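PDB 6R5T: periplasmic beta-glucosidase from Pseudomonas aeruginosa, which probably hydrolyses terminal, non-reducing beta-D-glucosyl residues of glucosides, releasing beta-D-glucose, as a member of glycoside hydrolase family 3. Local coordinates for residues A[23-28]-A[285-290]; A[47-52]-A[72-77]; A[118-123]-A[331-336]. The protein carries 1 engineered substitution. One frame throughout, in Å; residues are numbered along the deposited sequence.

Contact 1 of 3, residues A[23-28]-A[285-290]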
loop_
_atom_site.group_PDB
_atom_site.type_symbol
_atom_site.label_atom_id
_atom_site.label_comp_id
_atom_site.label_asym_id
_atom_site.label_seq_id
_atom_site.Cartn_x
_atom_site.Cartn_y
_atom_site.Cartn_z
ATOM N N LEU A 23 -38.057 6.179 2.390
ATOM C CA LEU A 23 -36.634 5.755 2.467
ATOM C C LEU A 23 -36.149 5.319 1.088
ATOM O O LEU A 23 -34.945 5.007 0.952
ATOM C CB LEU A 23 -36.483 4.633 3.487
ATOM C CG LEU A 23 -37.136 4.886 4.853
ATOM C CD1 LEU A 23 -36.832 3.737 5.766
ATOM C CD2 LEU A 23 -36.707 6.231 5.449
ATOM N N ARG A 24 -37.011 5.323 0.084
ATOM C CA ARG A 24 -36.668 4.743 -1.221
ATOM C C ARG A 24 -36.169 5.827 -2.153
ATOM O O ARG A 24 -36.912 6.787 -2.436
ATOM C CB ARG A 24 -37.900 4.068 -1.802
ATOM C CG ARG A 24 -37.604 3.295 -3.056
ATOM C CD ARG A 24 -38.813 2.483 -3.440
ATOM N NE ARG A 24 -38.629 1.793 -4.696
ATOM C CZ ARG A 24 -39.540 1.676 -5.651
ATOM N NH1 ARG A 24 -40.725 2.229 -5.496
ATOM N NH2 ARG A 24 -39.265 1.015 -6.766
ATOM N N LEU A 25 -34.900 5.689 -2.586
ATOM C CA LEU A 25 -34.254 6.619 -3.526
ATOM C C LEU A 25 -33.968 5.853 -4.811
ATOM O O LEU A 25 -33.249 4.861 -4.757
ATOM C CB LEU A 25 -32.969 7.108 -2.874
ATOM C CG LEU A 25 -31.997 7.850 -3.770
ATOM C CD1 LEU A 25 -32.621 9.111 -4.295
ATOM C CD2 LEU A 25 -30.714 8.184 -2.970
ATOM N N VAL A 26 -34.533 6.297 -5.921
ATOM C CA VAL A 26 -34.450 5.524 -7.184
ATOM C C VAL A 26 -34.165 6.443 -8.359
ATOM O O VAL A 26 -34.396 7.637 -8.283
ATOM C CB VAL A 26 -35.736 4.719 -7.438
ATOM C CG1 VAL A 26 -35.865 3.572 -6.482
ATOM C CG2 VAL A 26 -36.947 5.616 -7.369
ATOM N N SER A 27 -33.695 5.831 -9.442
ATOM C CA SER A 27 -33.467 6.522 -10.734
ATOM C C SER A 27 -34.283 5.794 -11.801
ATOM O O SER A 27 -34.434 4.575 -11.701
ATOM C CB SER A 27 -32.021 6.526 -11.125
ATOM O OG SER A 27 -31.512 5.206 -11.162
ATOM N N VAL A 28 -34.642 6.507 -12.845
ATOM C CA VAL A 28 -35.239 5.883 -14.057
ATOM C C VAL A 28 -34.151 5.036 -14.712
ATOM O O VAL A 28 -33.028 5.528 -14.904
ATOM C CB VAL A 28 -35.796 6.910 -15.025
ATOM C CG1 VAL A 28 -36.347 6.231 -16.267
ATOM C CG2 VAL A 28 -36.852 7.739 -14.371
ATOM N N MET A 285 -31.572 6.061 3.999
ATOM C CA MET A 285 -32.199 6.036 2.672
ATOM C C MET A 285 -31.436 5.023 1.822
ATOM O O MET A 285 -30.155 4.944 1.849
ATOM C CB MET A 285 -32.238 7.458 2.109
ATOM C CG MET A 285 -32.584 7.558 0.692
ATOM S SD MET A 285 -33.029 9.329 0.388
ATOM C CE MET A 285 -34.828 9.199 0.378
ATOM N N ASN A 286 -32.199 4.201 1.133
ATOM C CA ASN A 286 -31.733 3.033 0.354
ATOM C C ASN A 286 -31.717 3.374 -1.128
ATOM O O ASN A 286 -32.795 3.558 -1.737
ATOM C CB ASN A 286 -32.674 1.888 0.709
ATOM C CG ASN A 286 -32.530 0.594 -0.052
ATOM O OD1 ASN A 286 -33.570 -0.067 -0.273
ATOM N ND2 ASN A 286 -31.299 0.208 -0.381
ATOM N N MET A 287 -30.518 3.444 -1.697
ATOM C CA MET A 287 -30.335 3.808 -3.126
ATOM C C MET A 287 -30.467 2.576 -4.009
ATOM O O MET A 287 -29.646 1.621 -3.925
ATOM C CB MET A 287 -29.007 4.545 -3.330
ATOM C CG MET A 287 -28.790 5.100 -4.695
ATOM S SD MET A 287 -27.205 6.052 -4.649
ATOM C CE MET A 287 -27.556 7.429 -5.729
ATOM N N ASN A 288 -31.477 2.629 -4.862
ATOM C CA ASN A 288 -31.767 1.823 -6.064
ATOM C C ASN A 288 -32.128 0.357 -5.811
ATOM O O ASN A 288 -32.923 -0.123 -6.588
ATOM C CB ASN A 288 -30.673 2.019 -7.106
ATOM C CG ASN A 288 -31.296 2.327 -8.456
ATOM O OD1 ASN A 288 -32.192 3.185 -8.625
ATOM N ND2 ASN A 288 -30.890 1.520 -9.411
ATOM N N ASP A 289 -31.595 -0.382 -4.825
ATOM C CA ASP A 289 -31.774 -1.862 -4.826
ATOM C C ASP A 289 -33.141 -2.289 -4.257
ATOM O O ASP A 289 -33.497 -3.470 -4.418
ATOM C CB ASP A 289 -30.599 -2.610 -4.197
ATOM C CG ASP A 289 -30.321 -2.247 -2.770
ATOM O OD1 ASP A 289 -31.293 -2.048 -2.035
ATOM O OD2 ASP A 289 -29.108 -2.260 -2.396
ATOM N N ASP A 290 -33.886 -1.356 -3.667
ATOM C CA ASP A 290 -35.249 -1.571 -3.125
ATOM C C ASP A 290 -35.295 -2.594 -2.001
ATOM O O ASP A 290 -36.386 -3.029 -1.665
ATOM C CB ASP A 290 -36.215 -1.940 -4.249
ATOM C CG ASP A 290 -36.557 -0.758 -5.121
ATOM O OD1 ASP A 290 -36.252 0.387 -4.749
ATOM O OD2 ASP A 290 -37.111 -1.009 -6.194
#
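On the outer side of a TIM-barrel seam, the guanidinium of Arg24 meets the carboxylate of Asp290 at its edge: OD1 of Asp290 lies in the guanidinium plane, 2.8 Å from NE of Arg24, while NH2 of Arg24 reaches OD2 of the same residue at 3.0 Å. The two planes stand 65° apart, so this side-on, two-nitrogen salt bridge approaches both oxygens from above the carboxylate. A second flat group, the amide of Asn286, points its ND2 in plane at Asp289 OD1, 2.8 Å away, tying down the turn that follows the strand. At this seam the first strand, 24-26, pairs in parallel with the eighth, 286-287, and so closes the cylinder. Asn286 N donates to Leu23 O almost along the carbonyl axis, and Leu25 continues the pairing with both backbone groups, its N bonded to Asn286 O and its O accepting from Asn288 N. Arg24 and Asn286 share the outer face, toward helix 291-301; Asp40 and His32 give the arginine and Asp290, respectively, further partners. Leu25 and Met287 share the inner face and run side by side, CD2 of the leucine 4.0 Å from CG of the methionine. Both also touch Phe50, and Met287 belongs to the sugar pocket. From the other flank Met285, its CG anti to the backbone N, lays CG against Leu25 CB at 3.6 Å. Where the strands end, the side chain of Asn288 takes over from the main chain: its OD1 accepts from Ser27 N at 3.2 Å, nearly along the axis of the side-chain C=O.

Contact 2 of 3, residues A[47-52]-A[72-77]. With GAL (beta-D-galactopyranose), chain C.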
loop_
_atom_site.group_PDB
_atom_site.type_symbol
_atom_site.label_atom_id
_atom_site.label_comp_id
_atom_site.label_asym_id
_atom_site.label_seq_id
_atom_site.Cartn_x
_atom_site.Cartn_y
_atom_site.Cartn_z
ATOM N N GLY A 47 -39.428 8.063 -2.093
ATOM C CA GLY A 47 -39.039 9.198 -1.260
ATOM C C GLY A 47 -38.253 10.232 -2.046
ATOM O O GLY A 47 -38.372 11.428 -1.789
ATOM N N ALA A 48 -37.429 9.781 -3.007
ATOM C CA ALA A 48 -36.578 10.697 -3.760
ATOM C C ALA A 48 -36.079 10.041 -5.020
ATOM O O ALA A 48 -36.126 8.818 -5.162
ATOM C CB ALA A 48 -35.423 11.116 -2.878
ATOM N N ILE A 49 -35.633 10.904 -5.916
ATOM C CA ILE A 49 -35.208 10.513 -7.262
ATOM C C ILE A 49 -33.774 10.990 -7.399
ATOM O O ILE A 49 -33.453 12.083 -6.916
ATOM C CB ILE A 49 -36.120 11.173 -8.290
ATOM C CG1 ILE A 49 -37.570 10.733 -8.112
ATOM C CG2 ILE A 49 -35.631 10.916 -9.709
ATOM C CD1 ILE A 49 -37.809 9.314 -8.388
ATOM N N PHE A 50 -32.979 10.242 -8.137
ATOM C CA PHE A 50 -31.697 10.794 -8.641
ATOM C C PHE A 50 -31.629 10.568 -10.150
ATOM O O PHE A 50 -32.286 9.658 -10.673
ATOM C CB PHE A 50 -30.502 10.214 -7.894
ATOM C CG PHE A 50 -30.223 8.746 -8.056
ATOM C CD1 PHE A 50 -30.992 7.805 -7.392
ATOM C CD2 PHE A 50 -29.207 8.289 -8.875
ATOM C CE1 PHE A 50 -30.765 6.457 -7.490
ATOM C CE2 PHE A 50 -29.002 6.921 -9.019
ATOM C CZ PHE A 50 -29.758 6.010 -8.322
ATOM N N ASN A 51 -30.810 11.403 -10.792
ATOM C CA ASN A 51 -30.465 11.338 -12.237
ATOM C C ASN A 51 -31.609 11.820 -13.133
ATOM O O ASN A 51 -31.463 11.650 -14.347
ATOM C CB ASN A 51 -30.013 9.933 -12.629
ATOM C CG ASN A 51 -28.589 9.598 -12.218
ATOM O OD1 ASN A 51 -27.862 10.461 -11.749
ATOM N ND2 ASN A 51 -28.224 8.330 -12.326
ATOM N N THR A 52 -32.643 12.487 -12.603
ATOM C CA THR A 52 -33.627 13.244 -13.432
ATOM C C THR A 52 -33.306 14.723 -13.256
ATOM O O THR A 52 -33.318 15.182 -12.116
ATOM C CB THR A 52 -35.068 12.898 -13.012
ATOM O OG1 THR A 52 -35.278 11.536 -13.368
ATOM C CG2 THR A 52 -36.088 13.815 -13.617
ATOM N N ILE A 72 -46.620 13.911 -0.001
ATOM C CA ILE A 72 -45.270 14.304 0.499
ATOM C C ILE A 72 -44.401 14.511 -0.737
ATOM O O ILE A 72 -44.247 13.596 -1.541
ATOM C CB ILE A 72 -44.699 13.235 1.451
ATOM C CG1 ILE A 72 -45.558 13.086 2.717
ATOM C CG2 ILE A 72 -43.264 13.576 1.792
ATOM C CD1 ILE A 72 -45.182 11.938 3.570
ATOM N N PRO A 73 -43.787 15.704 -0.893
ATOM C CA PRO A 73 -42.997 15.993 -2.083
ATOM C C PRO A 73 -41.706 15.158 -2.144
ATOM O O PRO A 73 -41.193 14.730 -1.103
ATOM C CB PRO A 73 -42.599 17.439 -1.953
ATOM C CG PRO A 73 -42.591 17.660 -0.491
ATOM C CD PRO A 73 -43.766 16.834 0.039
ATOM N N LEU A 74 -41.283 14.906 -3.364
ATOM C CA LEU A 74 -39.964 14.271 -3.612
ATOM C C LEU A 74 -38.900 15.326 -3.405
ATOM O O LEU A 74 -39.170 16.522 -3.577
ATOM C CB LEU A 74 -39.924 13.798 -5.069
ATOM C CG LEU A 74 -40.953 12.739 -5.407
ATOM C CD1 LEU A 74 -41.119 12.669 -6.903
ATOM C CD2 LEU A 74 -40.562 11.394 -4.836
ATOM N N PHE A 75 -37.684 14.853 -3.134
ATOM C CA PHE A 75 -36.498 15.641 -3.540
ATOM C C PHE A 75 -35.800 14.940 -4.711
ATOM O O PHE A 75 -35.941 13.723 -4.919
ATOM C CB PHE A 75 -35.582 15.971 -2.361
ATOM C CG PHE A 75 -34.752 14.846 -1.818
ATOM C CD1 PHE A 75 -33.628 14.391 -2.480
ATOM C CD2 PHE A 75 -35.027 14.298 -0.582
ATOM C CE1 PHE A 75 -32.832 13.391 -1.926
ATOM C CE2 PHE A 75 -34.258 13.287 -0.034
ATOM C CZ PHE A 75 -33.154 12.830 -0.707
ATOM N N HIS A 76 -35.041 15.732 -5.451
ATOM C CA HIS A 76 -34.326 15.288 -6.673
ATOM C C HIS A 76 -32.841 15.563 -6.506
ATOM O O HIS A 76 -32.479 16.717 -6.193
ATOM C CB HIS A 76 -34.875 15.990 -7.931
ATOM C CG HIS A 76 -36.189 15.445 -8.353
ATOM N ND1 HIS A 76 -37.363 15.842 -7.721
ATOM C CD2 HIS A 76 -36.533 14.525 -9.299
ATOM C CE1 HIS A 76 -38.353 15.144 -8.275
ATOM N NE2 HIS A 76 -37.888 14.368 -9.240
ATOM N N ALA A 77 -32.041 14.528 -6.716
ATOM C CA ALA A 77 -30.583 14.623 -6.541
ATOM C C ALA A 77 -29.854 14.312 -7.835
ATOM O O ALA A 77 -30.373 13.622 -8.721
ATOM C CB ALA A 77 -30.163 13.723 -5.397
HETATM C C1 GAL C . -24.012 5.443 -9.464
HETATM C C2 GAL C . -24.621 6.688 -10.138
HETATM C C3 GAL C . -25.002 6.308 -11.573
HETATM C C4 GAL C . -23.729 5.805 -12.294
HETATM C C5 GAL C . -23.129 4.643 -11.476
HETATM C C6 GAL C . -21.794 4.182 -12.050
HETATM O O2 GAL C . -25.758 7.109 -9.402
HETATM O O3 GAL C . -25.496 7.497 -12.223
HETATM O O4 GAL C . -22.834 6.942 -12.310
HETATM O O5 GAL C . -22.812 5.048 -10.098
HETATM O O6 GAL C . -21.249 3.142 -11.200
HETATM O O HOH W 1 -32.994 13.684 -9.911
#
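Ala48 places its methyl squarely over one face of the Phe75 ring, CB lying 3.5 Å from the ring centroid and only 9° off the normal, a textbook CH-pi contact. It joins the two strands of a beta-alpha-beta crossover in the TIM barrel, 48-50 and 75-77, which run parallel and are linked through helix 55-65. Both phenylalanines of the inner face put CG in the crowded position between backbone N and carbonyl carbon, but to opposite effect. Phe75 (chi1 74°) swings its ring over the neighbouring strand, whereas Phe50 (chi1 66°) leaves only CB beside Ala77 and carries its ring off toward the bound galactose, CE2 coming within 3.3 Å of GAL O2. On the outer face the Ile49 and His76 side chains run alongside each other in the same direction; CD2 of the imidazole is 3.5 Å from Ile49 CB, and Thr52 CB sits at the ring edge. Helix 55-65 covers His76 through Ile58 and Met61, and the buried NE2 of His76 finds no polar partner. Beneath the side chains, Ile49 N bonds to Phe75 O, Ala77 N to Ile49 O at 2.8 Å, and Asn51 N to Ala77 O. Past the strand end Asn51 turns to the sugar-binding pocket, which Glu486 also lines: its ND2 donates to GAL O3 over 2.9 Å.

Contact 3 of 3, residues A[118-123]-A[331-336]. With BGC (beta-D-glucopyranose), chain B.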
loop_
_atom_site.group_PDB
_atom_site.type_symbol
_atom_site.label_atom_id
_atom_site.label_comp_id
_atom_site.label_asym_id
_atom_site.label_seq_id
_atom_site.Cartn_x
_atom_site.Cartn_y
_atom_site.Cartn_z
ATOM N N GLY A 118 -34.135 22.529 -11.305
ATOM C CA GLY A 118 -35.091 21.852 -10.414
ATOM C C GLY A 118 -34.457 20.883 -9.444
ATOM O O GLY A 118 -35.177 20.303 -8.603
ATOM N N LEU A 119 -33.135 20.708 -9.490
ATOM C CA LEU A 119 -32.494 19.830 -8.479
ATOM C C LEU A 119 -32.428 20.448 -7.087
ATOM O O LEU A 119 -32.170 21.640 -6.927
ATOM C CB LEU A 119 -31.080 19.494 -8.976
ATOM C CG LEU A 119 -31.095 18.578 -10.194
ATOM C CD1 LEU A 119 -29.757 18.678 -10.937
ATOM C CD2 LEU A 119 -31.455 17.131 -9.831
ATOM N N ASP A 120 -32.561 19.604 -6.049
ATOM C CA ASP A 120 -32.534 20.013 -4.643
ATOM C C ASP A 120 -31.235 19.598 -3.950
ATOM O O ASP A 120 -30.991 20.078 -2.857
ATOM C CB ASP A 120 -33.637 19.325 -3.846
ATOM C CG ASP A 120 -35.030 19.480 -4.414
ATOM O OD1 ASP A 120 -35.468 20.662 -4.512
ATOM O OD2 ASP A 120 -35.606 18.474 -4.874
ATOM N N MET A 121 -30.490 18.645 -4.520
ATOM C CA MET A 121 -29.387 17.992 -3.777
ATOM C C MET A 121 -28.293 17.551 -4.755
ATOM O O MET A 121 -28.586 17.064 -5.846
ATOM C CB MET A 121 -29.895 16.794 -2.990
ATOM C CG MET A 121 -28.759 16.031 -2.297
ATOM S SD MET A 121 -29.331 14.499 -1.495
ATOM C CE MET A 121 -30.212 15.190 -0.120
ATOM N N SER A 122 -27.054 17.737 -4.335
ATOM C CA SER A 122 -25.915 17.103 -5.021
ATOM C C SER A 122 -25.258 16.082 -4.103
ATOM O O SER A 122 -25.031 16.365 -2.929
ATOM C CB SER A 122 -24.904 18.114 -5.483
ATOM O OG SER A 122 -23.852 17.423 -6.190
ATOM N N PHE A 123 -24.827 14.987 -4.720
ATOM C CA PHE A 123 -23.920 14.033 -4.042
ATOM C C PHE A 123 -22.502 14.597 -4.169
ATOM O O PHE A 123 -21.741 14.170 -5.042
ATOM C CB PHE A 123 -24.074 12.677 -4.694
ATOM C CG PHE A 123 -25.474 12.110 -4.661
ATOM C CD1 PHE A 123 -26.237 12.124 -3.513
ATOM C CD2 PHE A 123 -25.994 11.534 -5.791
ATOM C CE1 PHE A 123 -27.517 11.579 -3.537
ATOM C CE2 PHE A 123 -27.266 11.003 -5.810
ATOM C CZ PHE A 123 -28.002 11.016 -4.671
ATOM N N TYR A 331 -42.687 23.182 -5.643
ATOM C CA TYR A 331 -42.263 23.706 -6.965
ATOM C C TYR A 331 -41.325 24.903 -6.826
ATOM O O TYR A 331 -41.107 25.601 -7.832
ATOM C CB TYR A 331 -43.481 24.032 -7.846
ATOM C CG TYR A 331 -44.335 22.828 -8.152
ATOM C CD1 TYR A 331 -44.043 21.981 -9.198
ATOM C CD2 TYR A 331 -45.392 22.485 -7.325
ATOM C CE1 TYR A 331 -44.812 20.868 -9.481
ATOM C CE2 TYR A 331 -46.161 21.358 -7.566
ATOM C CZ TYR A 331 -45.878 20.551 -8.650
ATOM O OH TYR A 331 -46.620 19.445 -8.918
ATOM N N ARG A 332 -40.722 25.109 -5.666
ATOM C CA ARG A 332 -39.918 26.340 -5.426
ATOM C C ARG A 332 -38.690 26.401 -6.338
ATOM O O ARG A 332 -38.262 27.532 -6.651
ATOM C CB ARG A 332 -39.538 26.457 -3.963
ATOM C CG ARG A 332 -38.605 25.359 -3.452
ATOM C CD ARG A 332 -38.562 25.270 -1.949
ATOM N NE ARG A 332 -38.244 26.546 -1.344
ATOM C CZ ARG A 332 -39.107 27.385 -0.748
ATOM N NH1 ARG A 332 -40.365 27.049 -0.561
ATOM N NH2 ARG A 332 -38.685 28.529 -0.278
ATOM N N ARG A 333 -38.171 25.261 -6.820
ATOM C CA ARG A 333 -37.032 25.259 -7.776
ATOM C C ARG A 333 -37.514 24.979 -9.201
ATOM O O ARG A 333 -36.680 24.732 -10.077
ATOM C CB ARG A 333 -35.987 24.233 -7.296
ATOM C CG ARG A 333 -35.381 24.613 -5.963
ATOM C CD ARG A 333 -34.272 23.617 -5.548
ATOM N NE ARG A 333 -33.695 24.118 -4.340
ATOM C CZ ARG A 333 -34.199 23.990 -3.110
ATOM N NH1 ARG A 333 -35.200 23.170 -2.851
ATOM N NH2 ARG A 333 -33.606 24.602 -2.125
ATOM N N LEU A 334 -38.843 24.997 -9.447
ATOM C CA LEU A 334 -39.415 24.533 -10.736
ATOM C C LEU A 334 -40.193 25.641 -11.460
ATOM O O LEU A 334 -40.847 25.309 -12.430
ATOM C CB LEU A 334 -40.269 23.310 -10.440
ATOM C CG LEU A 334 -39.456 22.109 -9.978
ATOM C CD1 LEU A 334 -40.349 20.998 -9.486
ATOM C CD2 LEU A 334 -38.584 21.626 -11.122
ATOM N N GLY A 335 -40.087 26.869 -10.989
ATOM C CA GLY A 335 -40.796 28.050 -11.535
ATOM C C GLY A 335 -42.307 27.891 -11.425
ATOM O O GLY A 335 -42.779 27.067 -10.581
ATOM N N LYS A 336 -43.034 28.606 -12.294
ATOM C CA LYS A 336 -44.529 28.621 -12.357
ATOM C C LYS A 336 -45.027 27.704 -13.468
ATOM O O LYS A 336 -44.341 27.537 -14.475
ATOM C CB LYS A 336 -45.069 30.020 -12.673
ATOM C CG LYS A 336 -44.430 31.189 -11.930
ATOM C CD LYS A 336 -44.968 31.420 -10.539
ATOM C CE LYS A 336 -43.980 31.121 -9.431
ATOM N NZ LYS A 336 -44.421 31.716 -8.147
HETATM C C2 BGC B . -22.212 8.782 -6.660
HETATM C C3 BGC B . -23.324 7.746 -6.921
HETATM C C4 BGC B . -22.685 6.659 -7.828
HETATM C C5 BGC B . -21.524 6.045 -7.025
HETATM C C6 BGC B . -20.757 4.999 -7.805
HETATM C C1 BGC B . -21.014 8.081 -6.008
HETATM O O1 BGC B . -20.036 9.070 -5.927
HETATM O O2 BGC B . -22.602 9.860 -5.817
HETATM O O3 BGC B . -24.396 8.388 -7.640
HETATM O O4 BGC B . -23.688 5.664 -8.087
HETATM O O5 BGC B . -20.545 7.025 -6.844
HETATM O O6 BGC B . -19.719 4.448 -6.987
#
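Gly118 is the tight point of this contact. It ends helix 100-116 in a Schellman motif, with a positive phi of 101°, and its bare CA is approached by two groups of the 331-336 segment: Arg333 O, at 3.3 Å in a CA-H...O contact, and the CD2 methyl of Leu334, at 3.6 Å. With no side chain on Gly118, the leucine methyl can settle directly against the backbone. Arg333 then runs from CG to NE as an extended chain alongside residues 119 and 120, its CD 3.2 Å from Leu119 O, a buried carbonyl oxygen that has no polar partner. At the tip, NH1 of Arg333 forms a salt bridge with Asp120 OD1 over 3.0 Å, using the anti lone pair of the oxygen. This bond is bent (141° at the hydrogen), and the carboxylate and guanidinium planes stand 88° apart, so the grip is single rather than paired. The arginine is fixed further by carbonyls, Leu324 O at NH1 and Ser170 O at NE, while the other carboxylate oxygen, Asp120 OD2, accepts from His76 N. This surrounding network probably favours the charged forms of both groups.

The other part of the 331-336 segment is looser. A type I turn, closed by Leu334 N to Tyr331 O at 2.8 Å, carries Tyr331 and Arg332 to partly exposed positions, and Lys336 reaches the solvent. In the fold, the loop after helix 307-323 thus meets the barrel where strand 121-122 begins, at the end away from the sugars. Leu119 and Leu334 both rest on Ile58 of helix 55-65, and strand 121-122 continues between strands 75-78 and 172-178 toward Phe123 in the glycan pocket.

Overall arrangement
Contacts 1 and 2 are neighbouring steps round one barrel wall: strands 24-26 and 48-50 pair with each other, so the strand order 286-287, 24-26, 48-50, 75-78 is continuous. Both rely on regular main-chain bonding, with apolar side chains inside and polar or mixed ones outside. Contact 3 is of another kind: it buries less surface and joins a loop to the start of a strand through one salt bridge and a glycine. All three are essentially buried where they touch; in contact 3 the rest of the 331-336 loop reaches solvent. Asp120 links it to contact 2 through His76. At the sugar end all three converge, Phe123 packing on Met287 of contact 1 and Ala77 of contact 2.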